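Local coordinates for purine nucleoside phosphorylase (Schistosoma mansoni, PDB 6BI9), which catalyses the reversible phosphorolysis of purine nucleosides such as inosine and guanosine, releasing the free base and ribose 1-phosphate, at residues N139-G144 with Y194-G199. Sequence-based numbering, arbitrary orientation.
With DS7 (1,2,5-trimethyl-1H-pyrrole-3-carboxylic acid), chain G.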
loop_
_atom_site.group_PDB
_atom_site.type_symbol
_atom_site.label_atom_id
_atom_site.label_comp_id
_atom_site.label_asym_id
_atom_site.label_seq_id
_atom_site.Cartn_x
_atom_site.Cartn_y
_atom_site.Cartn_z
ATOM N N ASN A 139 -0.714 -9.910 4.290
ATOM C CA ASN A 139 -0.754 -8.544 4.856
ATOM C C ASN A 139 -0.543 -7.526 3.739
ATOM O O ASN A 139 0.577 -7.089 3.487
ATOM C CB ASN A 139 0.330 -8.454 5.925
ATOM C CG ASN A 139 0.389 -7.123 6.633
ATOM O OD1 ASN A 139 -0.477 -6.271 6.473
ATOM N ND2 ASN A 139 1.453 -6.947 7.449
ATOM N N PHE A 140 -1.617 -7.151 3.041
ATOM C CA PHE A 140 -1.439 -6.241 1.910
ATOM C C PHE A 140 -0.886 -4.888 2.361
ATOM O O PHE A 140 0.027 -4.375 1.679
ATOM C CB PHE A 140 -2.748 -6.117 1.108
ATOM C CG PHE A 140 -3.090 -7.372 0.301
ATOM C CD1 PHE A 140 -2.349 -7.725 -0.800
ATOM C CD2 PHE A 140 -4.147 -8.163 0.662
ATOM C CE1 PHE A 140 -2.647 -8.869 -1.521
ATOM C CE2 PHE A 140 -4.448 -9.332 -0.067
ATOM C CZ PHE A 140 -3.700 -9.660 -1.164
ATOM N N PRO A 141 -1.348 -4.273 3.456
ATOM C CA PRO A 141 -0.673 -3.044 3.920
ATOM C C PRO A 141 0.820 -3.235 4.169
ATOM O O PRO A 141 1.624 -2.339 3.848
ATOM C CB PRO A 141 -1.436 -2.688 5.209
ATOM C CG PRO A 141 -2.834 -3.216 4.964
ATOM C CD PRO A 141 -2.537 -4.561 4.292
ATOM N N GLY A 142 1.213 -4.366 4.741
ATOM C CA GLY A 142 2.625 -4.609 5.026
ATOM C C GLY A 142 3.496 -4.761 3.788
ATOM O O GLY A 142 4.634 -4.261 3.743
ATOM N N LEU A 143 2.993 -5.444 2.756
ATOM C CA LEU A 143 3.740 -5.482 1.506
ATOM C C LEU A 143 3.896 -4.100 0.896
ATOM O O LEU A 143 4.877 -3.858 0.191
ATOM C CB LEU A 143 3.056 -6.398 0.493
ATOM C CG LEU A 143 3.032 -7.869 0.935
ATOM C CD1 LEU A 143 2.145 -8.631 -0.021
ATOM C CD2 LEU A 143 4.436 -8.479 0.940
ATOM N N GLY A 144 2.947 -3.187 1.149
ATOM C CA GLY A 144 2.928 -1.844 0.556
ATOM C C GLY A 144 3.389 -0.634 1.368
ATOM O O GLY A 144 3.002 0.511 1.068
ATOM N N TYR A 194 -5.905 -15.692 6.383
ATOM C CA TYR A 194 -6.603 -14.402 6.473
ATOM C C TYR A 194 -5.903 -13.322 5.657
ATOM O O TYR A 194 -4.716 -13.048 5.881
ATOM C CB TYR A 194 -6.655 -13.970 7.933
ATOM C CG TYR A 194 -7.361 -12.646 8.280
ATOM C CD1 TYR A 194 -8.675 -12.640 8.740
ATOM C CD2 TYR A 194 -6.701 -11.409 8.226
ATOM C CE1 TYR A 194 -9.321 -11.467 9.101
ATOM C CE2 TYR A 194 -7.354 -10.210 8.597
ATOM C CZ TYR A 194 -8.650 -10.244 9.028
ATOM O OH TYR A 194 -9.285 -9.089 9.399
ATOM N N ALA A 195 -6.637 -12.695 4.727
ATOM C CA ALA A 195 -6.149 -11.509 4.017
ATOM C C ALA A 195 -6.591 -10.245 4.743
ATOM O O ALA A 195 -7.788 -10.040 4.971
ATOM C CB ALA A 195 -6.670 -11.454 2.583
ATOM N N PHE A 196 -5.632 -9.342 5.003
ATOM C CA PHE A 196 -5.891 -8.030 5.618
ATOM C C PHE A 196 -6.075 -6.992 4.499
ATOM O O PHE A 196 -5.113 -6.700 3.767
ATOM C CB PHE A 196 -4.718 -7.683 6.555
ATOM C CG PHE A 196 -4.823 -6.330 7.260
ATOM C CD1 PHE A 196 -6.056 -5.738 7.565
ATOM C CD2 PHE A 196 -3.646 -5.639 7.613
ATOM C CE1 PHE A 196 -6.123 -4.505 8.200
ATOM C CE2 PHE A 196 -3.701 -4.396 8.241
ATOM C CZ PHE A 196 -4.931 -3.809 8.528
ATOM N N ASN A 197 -7.334 -6.522 4.334
ATOM C CA ASN A 197 -7.804 -5.403 3.489
ATOM C C ASN A 197 -7.849 -4.195 4.417
ATOM O O ASN A 197 -8.645 -4.181 5.356
ATOM C CB ASN A 197 -9.255 -5.683 2.978
ATOM C CG ASN A 197 -9.983 -4.447 2.363
ATOM O OD1 ASN A 197 -9.374 -3.547 1.798
ATOM N ND2 ASN A 197 -11.327 -4.437 2.473
ATOM N N GLY A 198 -7.080 -3.165 4.140
ATOM C CA GLY A 198 -7.033 -2.040 5.069
ATOM C C GLY A 198 -8.406 -1.453 5.374
ATOM O O GLY A 198 -8.636 -0.966 6.487
ATOM N N GLY A 199 -9.294 -1.424 4.392
ATOM C CA GLY A 199 -10.645 -0.890 4.621
ATOM C C GLY A 199 -10.739 0.622 4.428
ATOM O O GLY A 199 -9.770 1.281 4.018
HETATM C C7 DS7 G . -17.980 -9.197 4.907
HETATM C C4 DS7 G . -13.371 -6.843 4.147
HETATM C C5 DS7 G . -15.770 -8.145 4.132
HETATM C C6 DS7 G . -16.036 -8.477 2.677
HETATM C C3 DS7 G . -14.665 -7.482 4.752
HETATM C C2 DS7 G . -14.982 -7.435 6.143
HETATM C C1 DS7 G . -16.224 -8.064 6.346
HETATM O O DS7 G . -13.222 -6.559 2.955
HETATM O O1 DS7 G . -12.420 -6.500 4.870
HETATM N N DS7 G . -16.718 -8.493 5.105
HETATM C C DS7 G . -16.980 -8.283 7.651
#
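Pro141 and Phe196 meet near the C-terminal ends of the parallel strands 131-139 and 189-196: the pyrrolidine ring turns CG to the phenyl group, 3.6 Å from Phe196 CE2, and the two side chains cross at about a right angle. On the same ring, Asn139 OD1 lies at the edge near its plane, 3.4 Å from Phe196 CD2. Both Asn139 (chi1 -178°) and Phe196 (chi1 179°) carry CG anti to the backbone N, and the two side chains lie side by side, pointing the same way, amide and ring planes 32° apart. The oxygen at that ring edge has a second task, for Gly142 N donates weakly to it over 3.1 Å, making Asn139 the N-cap of the short helix 140-143. Helix 224-232 adds Pro225 against Phe196, and Val224 and Ile228 against Asn139.

The backbone O of Phe196 is a second meeting point. It sits 3.4 Å from Pro141 CD and, in the plane of the Phe140 ring, 3.6 Å from CD2 of Phe140; these are van der Waals approaches to carbon. Farther along that ring edge, Phe140 CE2 reaches Ala195 CB at 4.1 Å, while Met210 of the second subunit and Leu143 of the third also pack on Phe140.

Asn197 turns its CB away from the helix, and its ND2 donates to the bound pyrrole carboxylate, at 2.9 Å to DS7 O and weakly to O1; a bond to Thr201 O helps fix the amide's rotation, and Glu203 N binds the same ligand. The arrangement is an N-capped short helix leaving strand 131-139 next to strand 189-196 in the alpha/beta fold of the phosphorylase superfamily, at the trimer interface beside the DS7 site.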